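PDB 4F0B: thiol transferase from Phanerochaete chrysosporium, which probably catalyses glutathione-dependent thiol transfer as a Ure2p-type glutathione transferase, and binds oxidized glutathione disulfide. Local coordinates for residues A23-E28 and A86-L91. Sequence-based numbering, arbitrary orientation.
Sequences AILLEE and AILLYL
In the thioredoxin-like N-terminal domain of this glutathione transferase, helices 20-33 and 84-95 lie side by side, joined through four buried leucines: Leu25 touches both Leu88 and Leu91, and Leu26 packs on Leu91. The two segments run nearly parallel, their axes 16° apart and 10.2 Å from each other at closest approach. No hydrogen bond links them, and the join rests on apolar contact, for which leucine suits a buried interface: its branched, wholly apolar end offers two methyls to fit between helices.

The CB of Leu25 is directed toward the other helix. A chi1 of 180°, with CG opposite N, carries the CD2 methyl against both Leu88 and Leu91, where Leu25 CD2 reaches Leu91 CB at 3.8 Å. The same methyl lies 3.6 Å from Leu88 O, so it packs against backbone as well as side chain. Leu88 answers from the side: its CD2 lies 3.8 Å from Leu25 CD2 and equally near Leu25 CB, the two side chains slanting across each other. Leu26 and Leu91 instead cross at about a right angle, and Leu91 CD1 lies 4.0 Å from Leu26 CG, the branch point. The chi1 of -71° in Leu91 brings CG beside its own N and helps direct the methyls to Leu26.

Other faces of the helices serve different neighbours. Ile24 packs on helix 178-187, Leu89 on helix 109-139, and Tyr90 OH hydrogen-bonds to His76 and to Lys110 of the second subunit. Paired helices between the beta sheet and the helical C-terminal domain are characteristic of the GST fold, whose thioredoxin-like half has a four-stranded sheet of order 2-1-3-4.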
ATOM      1  N   ALA A  23      13.437   7.833   8.187  1.00  6.62           N
ATOM      2  CA  ALA A  23      14.690   8.413   8.687  1.00  7.15           C
ATOM      3  C   ALA A  23      15.714   8.516   7.557  1.00  7.22           C
ATOM      4  O   ALA A  23      16.455   9.489   7.467  1.00  7.89           O
ATOM      5  CB  ALA A  23      15.245   7.611   9.877  1.00 10.47           C
ATOM      6  N   ILE A  24      15.745   7.508   6.697  1.00  7.07           N
ATOM      7  CA  ILE A  24      16.589   7.576   5.510  1.00  6.73           C
ATOM      8  C   ILE A  24      16.223   8.795   4.652  1.00  6.78           C
ATOM      9  O   ILE A  24      17.107   9.587   4.319  1.00  7.30           O
ATOM     10  CB  ILE A  24      16.497   6.293   4.696  1.00  6.35           C
ATOM     11  CG1 ILE A  24      17.167   5.138   5.452  1.00  7.41           C
ATOM     12  CG2 ILE A  24      17.135   6.516   3.297  1.00  6.34           C
ATOM     13  CD1 ILE A  24      16.885   3.741   4.824  1.00  6.67           C
ATOM     14  N   LEU A  25      14.940   8.982   4.347  1.00  7.08           N
ATOM     15  CA  LEU A  25      14.580  10.157   3.581  1.00  7.30           C
ATOM     16  C   LEU A  25      14.929  11.464   4.303  1.00  7.20           C
ATOM     17  O   LEU A  25      15.454  12.380   3.678  1.00  7.89           O
ATOM     18  CB  LEU A  25      13.104  10.115   3.209  1.00  6.54           C
ATOM     19  CG  LEU A  25      12.654  11.338   2.394  1.00  7.14           C
ATOM     20  CD1 LEU A  25      13.395  11.497   1.080  1.00  8.52           C
ATOM     21  CD2 LEU A  25      11.156  11.223   2.167  1.00  7.82           C
ATOM     22  N   LEU A  26      14.652  11.557   5.612  1.00  8.17           N
ATOM     23  CA  LEU A  26      15.007  12.776   6.353  1.00  8.23           C
ATOM     24  C   LEU A  26      16.496  13.073   6.227  1.00  8.84           C
ATOM     25  O   LEU A  26      16.889  14.219   6.022  1.00  9.48           O
ATOM     26  CB  LEU A  26      14.599  12.636   7.821  1.00  8.43           C
ATOM     27  CG  LEU A  26      13.079  12.735   8.030  1.00  8.69           C
ATOM     28  CD1 LEU A  26      12.675  12.138   9.366  1.00  8.94           C
ATOM     29  CD2 LEU A  26      12.648  14.199   7.946  1.00 11.40           C
ATOM     30  N   GLU A  27      17.347  12.056   6.332  1.00  9.00           N
ATOM     31  CA  GLU A  27      18.781  12.302   6.195  1.00 10.38           C
ATOM     32  C   GLU A  27      19.185  12.641   4.752  1.00 10.16           C
ATOM     33  O   GLU A  27      20.079  13.465   4.549  1.00 10.42           O
ATOM     34  CB  GLU A  27      19.589  11.105   6.721  1.00  9.42           C
ATOM     35  CG  GLU A  27      19.529  10.913   8.242  1.00 11.12           C
ATOM     36  CD  GLU A  27      20.138  12.086   9.003  1.00 11.85           C
ATOM     37  OE1 GLU A  27      21.113  12.731   8.524  1.00 14.06           O
ATOM     38  OE2 GLU A  27      19.673  12.385  10.127  1.00 12.85           O
ATOM     39  N   GLU A  28      18.530  12.047   3.761  1.00  8.64           N
ATOM     40  CA  GLU A  28      18.803  12.430   2.370  1.00  8.63           C
ATOM     41  C   GLU A  28      18.432  13.889   2.132  1.00 10.00           C
ATOM     42  O   GLU A  28      19.181  14.642   1.494  1.00  9.89           O
ATOM     43  CB  GLU A  28      18.054  11.537   1.380  1.00  8.20           C
ATOM     44  CG  GLU A  28      18.423  10.036   1.413  1.00  8.10           C
ATOM     45  CD  GLU A  28      19.731   9.698   0.697  1.00  9.09           C
ATOM     46  OE1 GLU A  28      20.436  10.611   0.221  1.00 10.78           O
ATOM     47  OE2 GLU A  28      20.037   8.498   0.644  1.00  9.91           O
ATOM     48  N   ALA A  86       3.129   6.807   2.814  1.00  3.86           N
ATOM     49  CA  ALA A  86       2.441   8.105   2.900  1.00  4.70           C
ATOM     50  C   ALA A  86       3.366   9.143   3.557  1.00  5.32           C
ATOM     51  O   ALA A  86       3.360  10.339   3.192  1.00  5.81           O
ATOM     52  CB  ALA A  86       1.118   7.979   3.699  1.00  5.28           C
ATOM     53  N   ILE A  87       4.158   8.706   4.537  1.00  4.43           N
ATOM     54  CA  ILE A  87       5.145   9.581   5.194  1.00  6.06           C
ATOM     55  C   ILE A  87       6.212  10.037   4.180  1.00  4.81           C
ATOM     56  O   ILE A  87       6.546  11.233   4.112  1.00  5.74           O
ATOM     57  CB  ILE A  87       5.810   8.862   6.358  1.00  6.32           C
ATOM     58  CG1 ILE A  87       4.766   8.561   7.458  1.00  7.44           C
ATOM     59  CG2 ILE A  87       6.960   9.721   6.920  1.00  6.08           C
ATOM     60  CD1 ILE A  87       5.222   7.524   8.487  1.00  7.19           C
ATOM     61  N   LEU A  88       6.690   9.077   3.366  1.00  5.99           N
ATOM     62  CA  LEU A  88       7.683   9.439   2.345  1.00  5.35           C
ATOM     63  C   LEU A  88       7.110  10.477   1.384  1.00  5.30           C
ATOM     64  O   LEU A  88       7.767  11.463   1.042  1.00  6.88           O
ATOM     65  CB  LEU A  88       8.129   8.179   1.584  1.00  5.24           C
ATOM     66  CG  LEU A  88       8.867   7.147   2.436  1.00  5.51           C
ATOM     67  CD1 LEU A  88       9.178   5.897   1.600  1.00  5.95           C
ATOM     68  CD2 LEU A  88      10.207   7.657   2.959  1.00  8.53           C
ATOM     69  N   LEU A  89       5.888  10.241   0.919  1.00  5.50           N
ATOM     70  CA  LEU A  89       5.239  11.188  -0.004  1.00  5.92           C
ATOM     71  C   LEU A  89       5.030  12.571   0.638  1.00  5.92           C
ATOM     72  O   LEU A  89       5.267  13.587  -0.000  1.00  7.88           O
ATOM     73  CB  LEU A  89       3.904  10.613  -0.490  1.00  5.08           C
ATOM     74  CG  LEU A  89       4.114   9.456  -1.486  1.00  4.26           C
ATOM     75  CD1 LEU A  89       2.847   8.635  -1.532  1.00  6.19           C
ATOM     76  CD2 LEU A  89       4.392  10.016  -2.852  1.00  6.73           C
ATOM     77  N   TYR A  90       4.580  12.603   1.889  1.00  6.59           N
ATOM     78  CA  TYR A  90       4.382  13.872   2.585  1.00  7.45           C
ATOM     79  C   TYR A  90       5.682  14.660   2.727  1.00  6.92           C
ATOM     80  O   TYR A  90       5.738  15.856   2.465  1.00  8.41           O
ATOM     81  CB  TYR A  90       3.847  13.609   3.993  1.00  7.00           C
ATOM     82  CG  TYR A  90       3.593  14.884   4.762  1.00  7.12           C
ATOM     83  CD1 TYR A  90       2.368  15.556   4.646  1.00  8.25           C
ATOM     84  CD2 TYR A  90       4.579  15.450   5.582  1.00  9.42           C
ATOM     85  CE1 TYR A  90       2.143  16.757   5.339  1.00 11.86           C
ATOM     86  CE2 TYR A  90       4.360  16.641   6.269  1.00  9.15           C
ATOM     87  CZ  TYR A  90       3.143  17.297   6.141  1.00 10.48           C
ATOM     88  OH  TYR A  90       2.922  18.484   6.839  1.00 11.98           O
ATOM     89  N   LEU A  91       6.727  13.971   3.182  1.00  6.68           N
ATOM     90  CA  LEU A  91       7.997  14.651   3.395  1.00  7.34           C
ATOM     91  C   LEU A  91       8.559  15.136   2.073  1.00  7.94           C
ATOM     92  O   LEU A  91       9.115  16.252   1.999  1.00  9.25           O
ATOM     93  CB  LEU A  91       8.991  13.723   4.100  1.00  9.95           C
ATOM     94  CG  LEU A  91       8.687  13.409   5.572  1.00  8.99           C
ATOM     95  CD1 LEU A  91       9.640  12.341   6.083  1.00 11.64           C
ATOM     96  CD2 LEU A  91       8.814  14.676   6.429  1.00 11.02           C
TER